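Local coordinates for protein multicopper oxidase (PDB 6VOW) that probably oxidises phenolic compounds as laccases do, passing the electrons through its copper centres to dioxygen and reducing it to water, at residues L325-E330 with P366-K371; F378-L383 with A423-V428. All blocks are in the same frame, centred on the assembly; numbering follows the deposited sequence.

Overall arrangement
Both interactions belong to the C-terminal cupredoxin-like beta-sandwich of the chain, and their centres lie about 10 Å apart. Interaction 2 works within one sheet: strands 375-382 and 422-428 are antiparallel neighbours, joined by backbone hydrogen bonds and by apolar side chains on their inner face. Interaction 1 works between sheets: the outermost strands 323-329 and 368-370 face each other across the sandwich and meet through hydrocarbon alone, with no hydrogen bond. Both are largely buried, though Leu325 and Ile367 in the first, and Glu379 and Arg424 in the second, are partly exposed. Strand 323-329 pairs with strand 375-382, so the two contacts share a sheet.

Interaction 1 of 2, residues L325-E330 with P366-K371; sequences LSFRFE and PIATLK
Leu325 and Ala368 meet at the margin of a cupredoxin-like beta-sandwich, where the outermost strand of one sheet faces that of the other. The short segments run nearly antiparallel, at 150°, with their axes 10.2 Å apart, a distance bridged by side chains without any hydrogen bond. Leu325 carries much of the contact: its first torsion sets CG beside the backbone N (chi1 -72°), and of the two branches beyond it CD2 does the touching, 3.5 Å from Ala368 CB, closer than usual for two methyl carbons. The small alanine side chain lets the leucine methyl come this close. The same CD2 also lies 4.0 Å from Leu370 CD2, the two leucines crossing at a slant. Next along the strand on this inner face, Phe327 offers the edge of its ring. Ile367 CG2 lies 3.7 Å from Phe327 CE2, near the ring plane, while Ala368 CB stands 4.3 Å from Phe327 CZ at the same rim. Branched aliphatic residues and a flat aromatic ring suit this largely buried margin, since they fill the gap between sheets and bring no polar group needing a partner. Beyond the contact, Phe327 also meets the ring of Phe378 and makes an edge-to-face contact with Phe437 of strand 433-439 in the opposing sheet. Backbone bonds tie strand 323-329 to strand 375-382, while Ile367 and Leu370 rest on Ala451 and Ile453 of strand 450-455, the neighbour of strand 368-370.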
loop_
_atom_site.group_PDB
_atom_site.type_symbol
_atom_site.label_atom_id
_atom_site.label_comp_id
_atom_site.label_asym_id
_atom_site.label_seq_id
_atom_site.Cartn_x
_atom_site.Cartn_y
_atom_site.Cartn_z
ATOM N N LEU A 325 -0.964 -21.072 12.267
ATOM C CA LEU A 325 -2.380 -20.865 12.033
ATOM C C LEU A 325 -2.625 -20.902 10.559
ATOM O O LEU A 325 -1.910 -20.300 9.757
ATOM C CB LEU A 325 -2.896 -19.542 12.573
ATOM C CG LEU A 325 -2.993 -19.461 14.104
ATOM C CD1 LEU A 325 -1.608 -19.463 14.750
ATOM C CD2 LEU A 325 -3.782 -18.210 14.509
ATOM N N SER A 326 -3.679 -21.618 10.203
ATOM C CA SER A 326 -3.987 -21.758 8.829
ATOM C C SER A 326 -5.199 -20.954 8.555
ATOM O O SER A 326 -6.151 -20.928 9.355
ATOM C CB SER A 326 -4.201 -23.189 8.459
ATOM O OG SER A 326 -3.782 -23.268 7.106
ATOM N N PHE A 327 -5.148 -20.270 7.429
ATOM C CA PHE A 327 -6.214 -19.397 7.011
ATOM C C PHE A 327 -6.618 -19.811 5.592
ATOM O O PHE A 327 -5.740 -19.983 4.703
ATOM C CB PHE A 327 -5.741 -17.933 7.094
ATOM C CG PHE A 327 -5.516 -17.441 8.507
ATOM C CD1 PHE A 327 -4.239 -17.335 9.034
ATOM C CD2 PHE A 327 -6.584 -17.080 9.302
ATOM C CE1 PHE A 327 -4.041 -16.866 10.334
ATOM C CE2 PHE A 327 -6.404 -16.648 10.598
ATOM C CZ PHE A 327 -5.144 -16.528 11.122
ATOM N N ARG A 328 -7.930 -20.006 5.394
ATOM C CA ARG A 328 -8.499 -20.360 4.067
ATOM C C ARG A 328 -9.272 -19.215 3.413
ATOM O O ARG A 328 -10.250 -18.743 3.963
ATOM C CB ARG A 328 -9.415 -21.589 4.184
ATOM C CG ARG A 328 -8.720 -22.858 4.698
ATOM C CD ARG A 328 -9.712 -23.987 4.903
ATOM N NE ARG A 328 -10.909 -23.572 5.654
ATOM C CZ ARG A 328 -10.956 -23.327 6.971
ATOM N NH1 ARG A 328 -9.886 -23.444 7.762
ATOM N NH2 ARG A 328 -12.111 -22.968 7.510
ATOM N N PHE A 329 -8.847 -18.809 2.209
ATOM C CA PHE A 329 -9.514 -17.742 1.429
ATOM C C PHE A 329 -10.105 -18.439 0.163
ATOM O O PHE A 329 -9.318 -18.999 -0.573
ATOM C CB PHE A 329 -8.478 -16.584 0.982
ATOM C CG PHE A 329 -7.520 -16.096 2.072
ATOM C CD1 PHE A 329 -7.745 -14.878 2.739
ATOM C CD2 PHE A 329 -6.368 -16.820 2.420
ATOM C CE1 PHE A 329 -6.898 -14.424 3.768
ATOM C CE2 PHE A 329 -5.505 -16.371 3.447
ATOM C CZ PHE A 329 -5.769 -15.164 4.109
ATOM N N GLU A 330 -11.404 -18.517 -0.186
ATOM C CA GLU A 330 -12.604 -18.373 0.592
ATOM C C GLU A 330 -13.030 -19.798 0.853
ATOM O O GLU A 330 -12.313 -20.738 0.467
ATOM C CB GLU A 330 -13.692 -17.582 -0.206
ATOM C CG GLU A 330 -14.341 -18.262 -1.461
ATOM C CD GLU A 330 -15.942 -18.479 -1.486
ATOM O OE1 GLU A 330 -16.318 -19.644 -1.716
ATOM O OE2 GLU A 330 -16.849 -17.572 -1.357
ATOM N N PRO A 366 -13.053 -12.401 17.133
ATOM C CA PRO A 366 -11.834 -12.385 16.319
ATOM C C PRO A 366 -11.435 -13.785 15.810
ATOM O O PRO A 366 -11.363 -14.742 16.620
ATOM C CB PRO A 366 -10.794 -11.895 17.324
ATOM C CG PRO A 366 -11.248 -12.496 18.631
ATOM C CD PRO A 366 -12.743 -12.760 18.527
ATOM N N ILE A 367 -11.169 -13.901 14.500
ATOM C CA ILE A 367 -10.838 -15.222 13.847
ATOM C C ILE A 367 -9.682 -15.925 14.575
ATOM O O ILE A 367 -9.685 -17.159 14.676
ATOM C CB ILE A 367 -10.570 -15.107 12.316
ATOM C CG1 ILE A 367 -10.832 -16.443 11.570
ATOM C CG2 ILE A 367 -9.142 -14.625 12.010
ATOM C CD1 ILE A 367 -12.309 -16.760 11.251
ATOM N N ALA A 368 -8.718 -15.147 15.092
ATOM C CA ALA A 368 -7.695 -15.684 16.007
ATOM C C ALA A 368 -7.232 -14.683 17.059
ATOM O O ALA A 368 -7.355 -13.437 16.900
ATOM C CB ALA A 368 -6.488 -16.195 15.231
ATOM N N THR A 369 -6.639 -15.270 18.103
ATOM C CA THR A 369 -6.215 -14.583 19.310
ATOM C C THR A 369 -4.761 -14.991 19.612
ATOM O O THR A 369 -4.502 -16.118 20.054
ATOM C CB THR A 369 -7.197 -14.908 20.455
ATOM O OG1 THR A 369 -8.500 -14.530 20.025
ATOM C CG2 THR A 369 -6.894 -14.134 21.718
ATOM N N LEU A 370 -3.818 -14.084 19.302
ATOM C CA LEU A 370 -2.390 -14.307 19.468
ATOM C C LEU A 370 -1.924 -13.775 20.809
ATOM O O LEU A 370 -2.424 -12.771 21.297
ATOM C CB LEU A 370 -1.590 -13.589 18.366
ATOM C CG LEU A 370 -1.982 -13.893 16.929
ATOM C CD1 LEU A 370 -1.120 -13.097 16.012
ATOM C CD2 LEU A 370 -1.914 -15.387 16.565
ATOM N N LYS A 371 -0.955 -14.458 21.389
ATOM C CA LYS A 371 -0.307 -13.996 22.613
ATOM C C LYS A 371 0.756 -12.938 22.289
ATOM O O LYS A 371 1.543 -13.127 21.376
ATOM C CB LYS A 371 0.297 -15.198 23.345
ATOM C CG LYS A 371 -0.779 -16.086 23.967
ATOM C CD LYS A 371 -0.290 -17.482 24.357
ATOM C CE LYS A 371 -1.436 -18.501 24.392
ATOM N NZ LYS A 371 -1.191 -19.588 25.396
#

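Interaction 2 of 2, residues F378-L383 with A423-V428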
loop_
_atom_site.group_PDB
_atom_site.type_symbol
_atom_site.label_atom_id
_atom_site.label_comp_id
_atom_site.label_asym_id
_atom_site.label_seq_id
_atom_site.Cartn_x
_atom_site.Cartn_y
_atom_site.Cartn_z
ATOM N N PHE A 378 1.688 -18.099 9.769
ATOM C CA PHE A 378 0.415 -18.076 9.075
ATOM C C PHE A 378 0.628 -18.783 7.742
ATOM O O PHE A 378 1.461 -18.348 6.924
ATOM C CB PHE A 378 -0.035 -16.642 8.807
ATOM C CG PHE A 378 -0.569 -15.923 10.009
ATOM C CD1 PHE A 378 -0.270 -16.295 11.332
ATOM C CD2 PHE A 378 -1.388 -14.840 9.816
ATOM C CE1 PHE A 378 -0.794 -15.577 12.413
ATOM C CE2 PHE A 378 -1.897 -14.132 10.871
ATOM C CZ PHE A 378 -1.618 -14.499 12.174
ATOM N N GLU A 379 -0.088 -19.895 7.562
ATOM C CA GLU A 379 -0.225 -20.527 6.285
ATOM C C GLU A 379 -1.368 -19.831 5.591
ATOM O O GLU A 379 -2.502 -19.823 6.079
ATOM C CB GLU A 379 -0.539 -22.013 6.396
ATOM C CG GLU A 379 -0.331 -22.728 5.043
ATOM C CD GLU A 379 -0.771 -24.193 5.029
ATOM O OE1 GLU A 379 -2.013 -24.436 5.073
ATOM O OE2 GLU A 379 0.111 -25.103 4.935
ATOM N N LEU A 380 -1.084 -19.245 4.454
ATOM C CA LEU A 380 -2.086 -18.504 3.692
ATOM C C LEU A 380 -2.465 -19.369 2.509
ATOM O O LEU A 380 -1.630 -19.563 1.669
ATOM C CB LEU A 380 -1.471 -17.187 3.199
ATOM C CG LEU A 380 -0.875 -16.277 4.268
ATOM C CD1 LEU A 380 -0.439 -15.004 3.616
ATOM C CD2 LEU A 380 -1.913 -15.922 5.279
ATOM N N ARG A 381 -3.688 -19.931 2.495
ATOM C CA ARG A 381 -4.203 -20.848 1.428
ATOM C C ARG A 381 -5.263 -20.118 0.567
ATOM O O ARG A 381 -6.348 -19.806 1.046
ATOM C CB ARG A 381 -4.866 -22.142 2.010
ATOM C CG ARG A 381 -3.978 -22.891 2.998
ATOM C CD ARG A 381 -4.763 -23.910 3.804
ATOM N NE ARG A 381 -5.300 -24.921 2.903
ATOM C CZ ARG A 381 -6.360 -25.665 3.143
ATOM N NH1 ARG A 381 -7.036 -25.568 4.289
ATOM N NH2 ARG A 381 -6.749 -26.528 2.220
ATOM N N ASN A 382 -4.954 -19.840 -0.695
ATOM C CA ASN A 382 -5.953 -19.249 -1.621
ATOM C C ASN A 382 -6.621 -20.459 -2.258
ATOM O O ASN A 382 -6.021 -21.160 -3.109
ATOM C CB ASN A 382 -5.249 -18.389 -2.651
ATOM C CG ASN A 382 -6.184 -17.495 -3.491
ATOM O OD1 ASN A 382 -7.394 -17.513 -3.366
ATOM N ND2 ASN A 382 -5.581 -16.702 -4.382
ATOM N N LEU A 383 -7.852 -20.730 -1.818
ATOM C CA LEU A 383 -8.684 -21.772 -2.414
ATOM C C LEU A 383 -9.544 -21.199 -3.540
ATOM O O LEU A 383 -10.765 -21.407 -3.575
ATOM C CB LEU A 383 -9.555 -22.423 -1.353
ATOM C CG LEU A 383 -8.853 -22.859 -0.065
ATOM C CD1 LEU A 383 -9.888 -23.536 0.832
ATOM C CD2 LEU A 383 -7.663 -23.766 -0.325
ATOM N N ALA A 423 0.895 -20.002 0.613
ATOM C CA ALA A 423 2.113 -19.339 1.139
ATOM C C ALA A 423 2.228 -19.357 2.706
ATOM O O ALA A 423 1.239 -19.371 3.482
ATOM C CB ALA A 423 2.243 -17.936 0.553
ATOM N N ARG A 424 3.463 -19.432 3.165
ATOM C CA ARG A 424 3.722 -19.472 4.574
ATOM C C ARG A 424 4.436 -18.174 4.926
ATOM O O ARG A 424 5.326 -17.691 4.213
ATOM C CB ARG A 424 4.524 -20.715 4.899
ATOM C CG ARG A 424 3.684 -21.974 4.797
ATOM C CD ARG A 424 4.492 -23.241 4.847
ATOM N NE ARG A 424 5.105 -23.441 6.152
ATOM C CZ ARG A 424 6.396 -23.259 6.439
ATOM N NH1 ARG A 424 7.271 -22.843 5.520
ATOM N NH2 ARG A 424 6.828 -23.506 7.677
ATOM N N VAL A 425 3.966 -17.605 6.013
ATOM C CA VAL A 425 4.257 -16.256 6.406
ATOM C C VAL A 425 4.423 -16.309 7.942
ATOM O O VAL A 425 3.693 -17.034 8.621
ATOM C CB VAL A 425 3.069 -15.387 5.904
ATOM C CG1 VAL A 425 2.598 -14.375 6.901
ATOM C CG2 VAL A 425 3.420 -14.679 4.633
ATOM N N ALA A 426 5.371 -15.550 8.484
ATOM C CA ALA A 426 5.676 -15.577 9.897
ATOM C C ALA A 426 5.859 -14.183 10.521
ATOM O O ALA A 426 6.389 -13.269 9.906
ATOM C CB ALA A 426 6.930 -16.412 10.087
ATOM N N LEU A 427 5.411 -14.063 11.766
ATOM C CA LEU A 427 5.349 -12.815 12.471
ATOM C C LEU A 427 5.614 -13.017 13.915
ATOM O O LEU A 427 5.432 -14.119 14.431
ATOM C CB LEU A 427 3.951 -12.225 12.355
ATOM C CG LEU A 427 2.776 -13.108 12.788
ATOM C CD1 LEU A 427 2.224 -12.585 14.058
ATOM C CD2 LEU A 427 1.615 -13.161 11.779
ATOM N N VAL A 428 6.029 -11.923 14.572
ATOM C CA VAL A 428 5.958 -11.764 16.011
ATOM C C VAL A 428 4.740 -10.938 16.326
ATOM O O VAL A 428 4.523 -9.929 15.705
ATOM C CB VAL A 428 7.236 -11.099 16.571
ATOM C CG1 VAL A 428 7.175 -10.974 18.135
ATOM C CG2 VAL A 428 8.476 -11.887 16.042
#
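Phe378 O is gripped twice from the facing strand: Val425 N donates a hydrogen bond of 2.8 Å, and Arg424 CA adds a CA-H...O contact at 3.4 Å. Ala423 N likewise bonds to Leu380 O at 2.8 Å. The reciprocal bonds from Phe378 N and Leu380 N complete two antiparallel hydrogen-bonded pairs, with Glu379 and Arg424 as the non-hydrogen-bonded pair between them. On the inner face, Leu427 CD2 sits 3.4 Å above the centre of the Phe378 ring, a CH-pi contact made although Leu427 CG occupies the crowded position between backbone N and carbonyl carbon (chi1 54°). An alanine in place of Phe378 would probably open a gap beneath the Leu427 methyl and deprive the Phe327 ring of its aromatic neighbour. Leu380 CD1 reaches Val425 CG2 at 4.0 Å, extending the apolar layer. On the outer face, Glu379 CG and Arg424 CG touch at 4.1 Å, but their charged ends do not meet: Arg424 NH1 bonds instead to Ser401 OG, and Glu379 OE1 makes a weak bond to Ser326 OG. The N-H and C=O groups of the hydrogen-bonded pairs are thus satisfied between the two strands, hydrocarbon is turned into the sandwich, and the charged groups lie on the opposite face.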